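PDB 6HCP: BauA from Acinetobacter baumannii, which probably imports iron across the outer membrane as the ferric preacinetobactin receptor, a TonB-dependent transporter. Local coordinates for residues 92-97 against 101-106; 389-394 against 400-405; 491-496 against 502-507. One frame throughout, in Å; residues are numbered along the deposited sequence.

Contact 1: residues 92-97 against 101-106; sequences YTNGAS and SENYYI
Tyr92 and Tyr105 form an antiparallel hydrogen-bonded pair, with Tyr92 N to Tyr105 O at 2.9 Å and Tyr105 N to Tyr92 O at 2.8 Å; the Tyr92 carbonyl also receives a CA-H...O contact from Tyr104. Beyond this pair no further backbone N-H...O bond joins the segments, and side chains take over the polar bonding. Thr93 turns OG1 away from its backbone N (chi1 -178°) and gives its proton to Asn103 O, 2.7 Å off and almost in line with the C=O bond. The same OG1 accepts from Gly95 N, an ST turn, so one hydroxyl ties the bend after Thr93 to the facing chain. Asn103 ND2 bonds Asn94 OD1 at 2.9 Å. The N-H lies within the Asn103 amide plane but meets the Asn94 carbonyl from above its plane, the two amides being tilted 55° apart; Asn103 OD1 is held by Gln686. Both segments belong to the plug domain that fills the barrel of a TonB-dependent receptor, where strand 105-106 is the middle member of a small three-stranded antiparallel sheet. The apolar part of the contact lies on one side of this sheet. The Tyr92 and Tyr105 side chains run side by side in the same direction, with Tyr105 CD1 at the edge of the Tyr92 ring, 4.0 Å from Tyr92 CD2. Both rings pack on barrel strand 599-618, and the Tyr92 hydroxyl is hydrogen-bonded to Arg649 of the barrel wall.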
loop_
_atom_site.group_PDB
_atom_site.type_symbol
_atom_site.label_atom_id
_atom_site.label_comp_id
_atom_site.label_asym_id
_atom_site.label_seq_id
_atom_site.Cartn_x
_atom_site.Cartn_y
_atom_site.Cartn_z
ATOM N N TYR A 92 21.832 -16.421 -2.589
ATOM C CA TYR A 92 21.662 -15.077 -2.058
ATOM C C TYR A 92 21.883 -14.053 -3.165
ATOM O O TYR A 92 22.871 -14.134 -3.902
ATOM C CB TYR A 92 22.639 -14.795 -0.919
ATOM C CG TYR A 92 22.547 -13.389 -0.390
ATOM C CD1 TYR A 92 21.430 -12.973 0.323
ATOM C CD2 TYR A 92 23.518 -12.445 -0.699
ATOM C CE1 TYR A 92 21.268 -11.645 0.691
ATOM C CE2 TYR A 92 23.371 -11.121 -0.333
ATOM C CZ TYR A 92 22.265 -10.729 0.407
ATOM O OH TYR A 92 22.116 -9.419 0.737
ATOM N N THR A 93 20.989 -13.062 -3.227
ATOM C CA THR A 93 21.181 -11.881 -4.063
ATOM C C THR A 93 21.037 -10.636 -3.188
ATOM O O THR A 93 20.229 -10.611 -2.248
ATOM C CB THR A 93 20.216 -11.848 -5.266
ATOM O OG1 THR A 93 20.511 -10.681 -6.041
ATOM C CG2 THR A 93 18.764 -11.835 -4.850
ATOM N N ASN A 94 21.757 -9.572 -3.557
ATOM C CA ASN A 94 21.623 -8.287 -2.930
ATOM C C ASN A 94 20.282 -7.636 -3.343
ATOM O O ASN A 94 19.859 -6.694 -2.718
ATOM C CB ASN A 94 22.795 -7.365 -3.248
ATOM C CG ASN A 94 22.968 -7.088 -4.716
ATOM O OD1 ASN A 94 23.203 -8.019 -5.507
ATOM N ND2 ASN A 94 22.779 -5.830 -5.097
ATOM N N GLY A 95 19.700 -8.051 -4.477
ATOM C CA GLY A 95 18.292 -7.736 -4.784
ATOM C C GLY A 95 18.050 -6.326 -5.312
ATOM O O GLY A 95 16.906 -5.885 -5.362
ATOM N N ALA A 96 19.085 -5.661 -5.836
ATOM C CA ALA A 96 18.927 -4.341 -6.429
ATOM C C ALA A 96 18.150 -4.457 -7.741
ATOM O O ALA A 96 18.164 -5.499 -8.423
ATOM C CB ALA A 96 20.273 -3.684 -6.653
ATOM N N SER A 97 17.465 -3.364 -8.083
ATOM C CA SER A 97 16.793 -3.229 -9.357
ATOM C C SER A 97 17.690 -2.480 -10.350
ATOM O O SER A 97 18.210 -1.413 -10.043
ATOM C CB SER A 97 15.456 -2.494 -9.186
ATOM O OG SER A 97 14.926 -2.138 -10.457
ATOM N N SER A 101 24.453 -5.920 -14.001
ATOM C CA SER A 101 24.384 -7.367 -14.182
ATOM C C SER A 101 23.507 -7.953 -13.087
ATOM O O SER A 101 23.264 -7.300 -12.073
ATOM C CB SER A 101 25.748 -8.037 -14.161
ATOM O OG SER A 101 26.217 -8.214 -12.825
ATOM N N GLU A 102 23.155 -9.229 -13.249
ATOM C CA GLU A 102 22.608 -10.017 -12.136
ATOM C C GLU A 102 23.746 -10.285 -11.147
ATOM O O GLU A 102 24.934 -10.159 -11.479
ATOM C CB GLU A 102 22.030 -11.354 -12.609
ATOM C CG GLU A 102 20.946 -11.230 -13.674
ATOM C CD GLU A 102 20.210 -12.529 -13.955
ATOM O OE1 GLU A 102 19.815 -13.172 -12.969
ATOM O OE2 GLU A 102 20.016 -12.896 -15.166
ATOM N N ASN A 103 23.371 -10.575 -9.908
ATOM C CA ASN A 103 24.364 -10.830 -8.870
ATOM C C ASN A 103 23.798 -11.828 -7.869
ATOM O O ASN A 103 22.852 -11.522 -7.147
ATOM C CB ASN A 103 24.782 -9.559 -8.140
ATOM C CG ASN A 103 25.901 -9.814 -7.141
ATOM O OD1 ASN A 103 26.841 -10.536 -7.449
ATOM N ND2 ASN A 103 25.789 -9.280 -5.935
ATOM N N TYR A 104 24.353 -13.041 -7.844
ATOM C CA TYR A 104 23.936 -14.029 -6.860
ATOM C C TYR A 104 25.124 -14.898 -6.410
ATOM O O TYR A 104 26.141 -15.002 -7.072
ATOM C CB TYR A 104 22.807 -14.916 -7.399
ATOM C CG TYR A 104 23.057 -15.522 -8.754
ATOM C CD1 TYR A 104 23.689 -16.747 -8.896
ATOM C CD2 TYR A 104 22.609 -14.901 -9.906
ATOM C CE1 TYR A 104 23.996 -17.263 -10.145
ATOM C CE2 TYR A 104 22.867 -15.433 -11.160
ATOM C CZ TYR A 104 23.567 -16.613 -11.287
ATOM O OH TYR A 104 23.841 -17.116 -12.540
ATOM N N TYR A 105 24.992 -15.396 -5.184
ATOM C CA TYR A 105 25.885 -16.326 -4.549
ATOM C C TYR A 105 25.163 -17.668 -4.405
ATOM O O TYR A 105 23.955 -17.703 -4.138
ATOM C CB TYR A 105 26.287 -15.825 -3.163
ATOM C CG TYR A 105 27.060 -14.535 -3.140
ATOM C CD1 TYR A 105 26.419 -13.316 -3.284
ATOM C CD2 TYR A 105 28.396 -14.524 -2.778
ATOM C CE1 TYR A 105 27.115 -12.123 -3.222
ATOM C CE2 TYR A 105 29.129 -13.347 -2.791
ATOM C CZ TYR A 105 28.478 -12.140 -2.951
ATOM O OH TYR A 105 29.195 -10.990 -2.898
ATOM N N ILE A 106 25.922 -18.761 -4.513
ATOM C CA ILE A 106 25.442 -20.104 -4.229
ATOM C C ILE A 106 26.387 -20.721 -3.185
ATOM O O ILE A 106 27.609 -20.655 -3.346
ATOM C CB ILE A 106 25.367 -20.946 -5.525
ATOM C CG1 ILE A 106 24.533 -20.247 -6.611
ATOM C CG2 ILE A 106 24.835 -22.331 -5.215
ATOM C CD1 ILE A 106 24.501 -20.953 -7.942
#

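Contact 2: residues 389-394 against 400-405; sequences DPVITN and PNWGPK
Thr393 lays its methyl over one face of the Trp402 indole, with CG2 4.0 Å from the centroid of the six-membered ring and only 4° off the ring normal, a CH-pi contact. The torsion that sets CG2 opposite the carbonyl carbon leaves OG1 between the backbone N and C (chi1 63°), and from there OG1 reaches the far rim of the ring, 3.8 Å from Trp402 CH2. The same methyl also touches Pro400 CB, which lies off to one side of the line to the ring. Val391, two residues back along the strand and pointing to the same side, brings CG1 to 4.0 Å from Trp402 CE3 and against Asn401 O. Strand 391-394 pairs with barrel strand 331-358, and residues 400-405 belong to the loop that leads from it to barrel strand 412-431; the contact folds this loop back over the short strand. No direct hydrogen bond joins the two segments. Instead a water donates to both Ile392 O and Asn401 O, 2.6 Å from each. The loop is shaped locally by an Asx turn, Gly403 N to Asn401 OD1 at 3.0 Å, the N-H approaching from above the amide carbonyl plane. Trp402 O accepts from Trp280 NE1, and the indole also packs on Pro278 and Asp279. Pro400 touches Lys268 of the second subunit.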
loop_
_atom_site.group_PDB
_atom_site.type_symbol
_atom_site.label_atom_id
_atom_site.label_comp_id
_atom_site.label_asym_id
_atom_site.label_seq_id
_atom_site.Cartn_x
_atom_site.Cartn_y
_atom_site.Cartn_z
ATOM N N ASP A 389 35.674 16.427 -12.494
ATOM C CA ASP A 389 35.292 16.761 -11.133
ATOM C C ASP A 389 34.201 15.793 -10.692
ATOM O O ASP A 389 33.299 15.479 -11.462
ATOM C CB ASP A 389 34.779 18.195 -11.014
ATOM C CG ASP A 389 35.834 19.263 -11.246
ATOM O OD1 ASP A 389 37.037 18.987 -11.025
ATOM O OD2 ASP A 389 35.429 20.385 -11.559
ATOM N N PRO A 390 34.225 15.331 -9.427
ATOM C CA PRO A 390 33.145 14.497 -8.908
ATOM C C PRO A 390 31.849 15.310 -8.778
ATOM O O PRO A 390 31.887 16.525 -8.600
ATOM C CB PRO A 390 33.665 14.016 -7.552
ATOM C CG PRO A 390 34.709 15.035 -7.155
ATOM C CD PRO A 390 35.302 15.545 -8.451
ATOM N N VAL A 391 30.720 14.638 -8.996
ATOM C CA VAL A 391 29.406 15.215 -8.815
ATOM C C VAL A 391 29.005 15.037 -7.351
ATOM O O VAL A 391 29.048 13.926 -6.813
ATOM C CB VAL A 391 28.396 14.557 -9.772
ATOM C CG1 VAL A 391 27.001 15.142 -9.597
ATOM C CG2 VAL A 391 28.854 14.676 -11.223
ATOM N N ILE A 392 28.625 16.147 -6.702
ATOM C CA ILE A 392 28.312 16.147 -5.282
ATOM C C ILE A 392 26.797 16.223 -5.131
ATOM O O ILE A 392 26.178 17.139 -5.665
ATOM C CB ILE A 392 28.988 17.307 -4.528
ATOM C CG1 ILE A 392 30.495 17.383 -4.787
ATOM C CG2 ILE A 392 28.672 17.231 -3.039
ATOM C CD1 ILE A 392 31.256 16.146 -4.391
ATOM N N THR A 393 26.216 15.201 -4.498
ATOM C CA THR A 393 24.784 15.156 -4.251
ATOM C C THR A 393 24.577 14.812 -2.778
ATOM O O THR A 393 25.542 14.746 -1.978
ATOM C CB THR A 393 24.069 14.163 -5.177
ATOM O OG1 THR A 393 24.556 12.837 -4.923
ATOM C CG2 THR A 393 24.248 14.484 -6.640
ATOM N N ASN A 394 23.333 14.512 -2.427
ATOM C CA ASN A 394 23.018 13.981 -1.106
ATOM C C ASN A 394 22.052 12.812 -1.307
ATOM O O ASN A 394 21.099 12.936 -2.081
ATOM C CB ASN A 394 22.463 15.095 -0.201
ATOM C CG ASN A 394 22.198 14.640 1.212
ATOM O OD1 ASN A 394 21.334 13.793 1.461
ATOM N ND2 ASN A 394 22.982 15.151 2.152
ATOM N N PRO A 400 18.261 15.394 -6.907
ATOM C CA PRO A 400 19.699 15.599 -7.081
ATOM C C PRO A 400 20.025 16.186 -8.459
ATOM O O PRO A 400 19.410 15.851 -9.461
ATOM C CB PRO A 400 20.250 14.176 -6.891
ATOM C CG PRO A 400 19.139 13.298 -7.428
ATOM C CD PRO A 400 17.887 13.970 -6.893
ATOM N N ASN A 401 21.074 17.004 -8.515
ATOM C CA ASN A 401 21.550 17.535 -9.783
ATOM C C ASN A 401 22.758 16.703 -10.243
ATOM O O ASN A 401 23.829 16.824 -9.635
ATOM C CB ASN A 401 21.978 18.997 -9.636
ATOM C CG ASN A 401 22.489 19.601 -10.926
ATOM O OD1 ASN A 401 22.520 18.952 -11.970
ATOM N ND2 ASN A 401 22.906 20.854 -10.862
ATOM N N TRP A 402 22.541 15.829 -11.232
ATOM C CA TRP A 402 23.567 14.892 -11.697
ATOM C C TRP A 402 24.415 15.519 -12.810
ATOM O O TRP A 402 25.380 14.906 -13.273
ATOM C CB TRP A 402 22.937 13.575 -12.151
ATOM C CG TRP A 402 22.479 12.727 -11.010
ATOM C CD1 TRP A 402 21.189 12.453 -10.652
ATOM C CD2 TRP A 402 23.317 12.096 -10.034
ATOM N NE1 TRP A 402 21.175 11.670 -9.526
ATOM C CE2 TRP A 402 22.463 11.469 -9.105
ATOM C CE3 TRP A 402 24.703 11.941 -9.895
ATOM C CZ2 TRP A 402 22.956 10.670 -8.077
ATOM C CZ3 TRP A 402 25.183 11.156 -8.875
ATOM C CH2 TRP A 402 24.318 10.538 -7.972
ATOM N N GLY A 403 24.062 16.738 -13.236
ATOM C CA GLY A 403 24.836 17.428 -14.265
ATOM C C GLY A 403 24.563 16.862 -15.656
ATOM O O GLY A 403 23.683 16.028 -15.859
ATOM N N PRO A 404 25.255 17.369 -16.696
ATOM C CA PRO A 404 25.012 16.902 -18.054
ATOM C C PRO A 404 25.555 15.478 -18.291
ATOM O O PRO A 404 26.438 15.005 -17.564
ATOM C CB PRO A 404 25.736 17.944 -18.916
ATOM C CG PRO A 404 26.802 18.542 -18.017
ATOM C CD PRO A 404 26.356 18.336 -16.585
ATOM N N LYS A 405 24.935 14.785 -19.244
ATOM C CA LYS A 405 25.336 13.485 -19.676
ATOM C C LYS A 405 26.542 13.601 -20.602
ATOM O O LYS A 405 26.436 14.175 -21.674
ATOM C CB LYS A 405 24.184 12.829 -20.423
ATOM C CG LYS A 405 24.439 11.402 -20.882
ATOM C CD LYS A 405 23.435 10.962 -21.916
ATOM C CE LYS A 405 23.089 9.497 -21.821
ATOM N NZ LYS A 405 21.822 9.192 -22.527
HETATM O O HOH W 1 24.843 18.248 -7.644
#

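Contact 3: residues 491-496 against 502-507; sequences GDQAPA and GEIFPP. With EDO (1,2-ethanediol), chain Y.
Gln493 and Ile504 form a single beta bridge inside the loop that joins barrel strands 478-489 and 508-520 of this TonB-dependent receptor, the two segments running nearly antiparallel. Backbone bonds flank the pair: Phe505 N to Asp492 O at 3.0 Å, Ala494 N to Glu503 O at 2.8 Å, and Gly502 N to Ala494 O. The Gln493 side chain adds a bond of its own. Its CG stands opposite the backbone N (chi1 179°) and the chain continues extended, which carries the amide alongside the facing backbone. NE2 then donates to Gly502 O at 3.0 Å in a nearly straight bond of 177°, the acceptor lying in the Gln493 amide plane although the N-H meets the Gly502 carbonyl tilted from its own. NE2 also donates to Pro457 O, so two carbonyls fix the rotation of the amide. Ile504 turns CG1 beside its own backbone N (chi1 -54°) and sets it 3.4 Å from Gln493 NE2, its branch slanting across the glutamine chain. The Phe505 ring meets that of Phe552 on strand 549-569, the planes nearly parallel, and its CB touches the Asp492 carbonyl. Gly491 fits close against the Phe505 and Pro506 carbonyls, with its CA 3.3 Å from Phe505 O. A water bridges Gly491 N and Phe505 O. Ile504 N donates to O2 of an ethanediol, probably from the crystallisation liquor, which Lys461 NZ also holds, at 2.9 Å from N to O2.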
loop_
_atom_site.group_PDB
_atom_site.type_symbol
_atom_site.label_atom_id
_atom_site.label_comp_id
_atom_site.label_asym_id
_atom_site.label_seq_id
_atom_site.Cartn_x
_atom_site.Cartn_y
_atom_site.Cartn_z
ATOM N N GLY A 491 44.792 -19.213 -12.266
ATOM C CA GLY A 491 45.754 -18.679 -11.323
ATOM C C GLY A 491 46.050 -17.205 -11.571
ATOM O O GLY A 491 46.021 -16.732 -12.691
ATOM N N ASP A 492 46.311 -16.482 -10.490
ATOM C CA ASP A 492 46.752 -15.092 -10.571
ATOM C C ASP A 492 48.236 -15.049 -10.972
ATOM O O ASP A 492 48.987 -16.044 -10.808
ATOM C CB ASP A 492 46.575 -14.408 -9.219
ATOM C CG ASP A 492 45.122 -14.200 -8.814
ATOM O OD1 ASP A 492 44.287 -14.068 -9.712
ATOM O OD2 ASP A 492 44.890 -13.990 -7.614
ATOM N N GLN A 493 48.682 -13.852 -11.374
ATOM C CA GLN A 493 50.085 -13.613 -11.756
ATOM C C GLN A 493 50.726 -12.635 -10.769
ATOM O O GLN A 493 50.140 -11.611 -10.427
ATOM C CB GLN A 493 50.186 -13.076 -13.180
ATOM C CG GLN A 493 51.626 -12.799 -13.615
ATOM C CD GLN A 493 51.733 -12.606 -15.105
ATOM O OE1 GLN A 493 50.897 -11.949 -15.713
ATOM N NE2 GLN A 493 52.736 -13.211 -15.722
ATOM N N ALA A 494 51.902 -13.011 -10.258
ATOM C CA ALA A 494 52.646 -12.197 -9.317
ATOM C C ALA A 494 53.070 -10.904 -10.015
ATOM O O ALA A 494 53.512 -10.928 -11.164
ATOM C CB ALA A 494 53.821 -12.970 -8.787
ATOM N N PRO A 495 52.900 -9.736 -9.366
ATOM C CA PRO A 495 53.334 -8.468 -9.962
ATOM C C PRO A 495 54.868 -8.326 -10.050
ATOM O O PRO A 495 55.602 -9.058 -9.369
ATOM C CB PRO A 495 52.705 -7.432 -9.012
ATOM C CG PRO A 495 52.690 -8.129 -7.667
ATOM C CD PRO A 495 52.394 -9.585 -7.990
ATOM N N ALA A 496 55.327 -7.291 -10.766
ATOM C CA ALA A 496 56.757 -6.997 -10.978
ATOM C C ALA A 496 57.470 -6.635 -9.665
ATOM O O ALA A 496 58.701 -6.736 -9.585
ATOM C CB ALA A 496 56.898 -5.895 -12.004
ATOM N N GLY A 502 56.060 -12.139 -12.015
ATOM C CA GLY A 502 55.545 -12.693 -13.243
ATOM C C GLY A 502 55.186 -14.175 -13.127
ATOM O O GLY A 502 54.689 -14.738 -14.072
ATOM N N GLU A 503 55.376 -14.786 -11.957
ATOM C CA GLU A 503 54.965 -16.185 -11.767
ATOM C C GLU A 503 53.445 -16.277 -11.952
ATOM O O GLU A 503 52.696 -15.496 -11.346
ATOM C CB GLU A 503 55.362 -16.720 -10.395
ATOM C CG GLU A 503 54.913 -18.159 -10.182
ATOM C CD GLU A 503 55.347 -18.821 -8.889
ATOM O OE1 GLU A 503 56.006 -18.162 -8.052
ATOM O OE2 GLU A 503 55.079 -20.027 -8.756
ATOM N N ILE A 504 53.008 -17.205 -12.803
ATOM C CA ILE A 504 51.572 -17.502 -12.987
ATOM C C ILE A 504 51.232 -18.794 -12.247
ATOM O O ILE A 504 51.749 -19.850 -12.590
ATOM C CB ILE A 504 51.216 -17.615 -14.474
ATOM C CG1 ILE A 504 51.642 -16.368 -15.253
ATOM C CG2 ILE A 504 49.727 -17.928 -14.654
ATOM C CD1 ILE A 504 51.620 -16.545 -16.762
ATOM N N PHE A 505 50.356 -18.704 -11.247
ATOM C CA PHE A 505 49.921 -19.870 -10.521
ATOM C C PHE A 505 49.062 -20.755 -11.420
ATOM O O PHE A 505 48.473 -20.294 -12.398
ATOM C CB PHE A 505 49.156 -19.517 -9.246
ATOM C CG PHE A 505 49.993 -18.914 -8.148
ATOM C CD1 PHE A 505 51.330 -19.246 -8.005
ATOM C CD2 PHE A 505 49.466 -17.945 -7.308
ATOM C CE1 PHE A 505 52.115 -18.628 -7.043
ATOM C CE2 PHE A 505 50.229 -17.396 -6.292
ATOM C CZ PHE A 505 51.552 -17.744 -6.154
ATOM N N PRO A 506 49.100 -22.087 -11.200
ATOM C CA PRO A 506 48.223 -23.002 -11.922
ATOM C C PRO A 506 46.783 -22.752 -11.500
ATOM O O PRO A 506 46.556 -22.149 -10.453
ATOM C CB PRO A 506 48.707 -24.382 -11.461
ATOM C CG PRO A 506 49.206 -24.133 -10.065
ATOM C CD PRO A 506 49.857 -22.766 -10.129
ATOM N N PRO A 507 45.802 -23.374 -12.179
ATOM C CA PRO A 507 44.412 -23.302 -11.729
ATOM C C PRO A 507 44.325 -23.690 -10.255
ATOM O O PRO A 507 44.961 -24.667 -9.813
ATOM C CB PRO A 507 43.699 -24.290 -12.667
ATOM C CG PRO A 507 44.520 -24.212 -13.944
ATOM C CD PRO A 507 45.947 -24.104 -13.449
HETATM C C1 EDO Y . 56.586 -19.064 -15.989
HETATM O O1 EDO Y . 56.143 -20.243 -16.647
HETATM C C2 EDO Y . 55.320 -18.335 -15.609
HETATM O O2 EDO Y . 54.911 -18.798 -14.270
HETATM O O HOH W 2 46.325 -20.711 -14.133
#

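How the contacts relate
Contact 1 is in the plug, its centre about 9 Å from the centre of the chain, whereas contacts 2 and 3 are in the barrel part, their centres about 33 and 27 Å from it. Contact 2 lies at the surface; the others are partly buried. None touches another. Chemistry follows burial rather than domain: contacts 1 and 3 are knit by backbone bonds supplemented by side-chain amides and, in contact 1, a threonine hydroxyl, while 389-394 and 400-405 rely on an indole, methyls and one bridging water. Contact 1 reaches barrel strand 599-618 through its tyrosines; contact 2 joins a short strand to the loop after it, and contact 3 two parts of one loop between barrel strands.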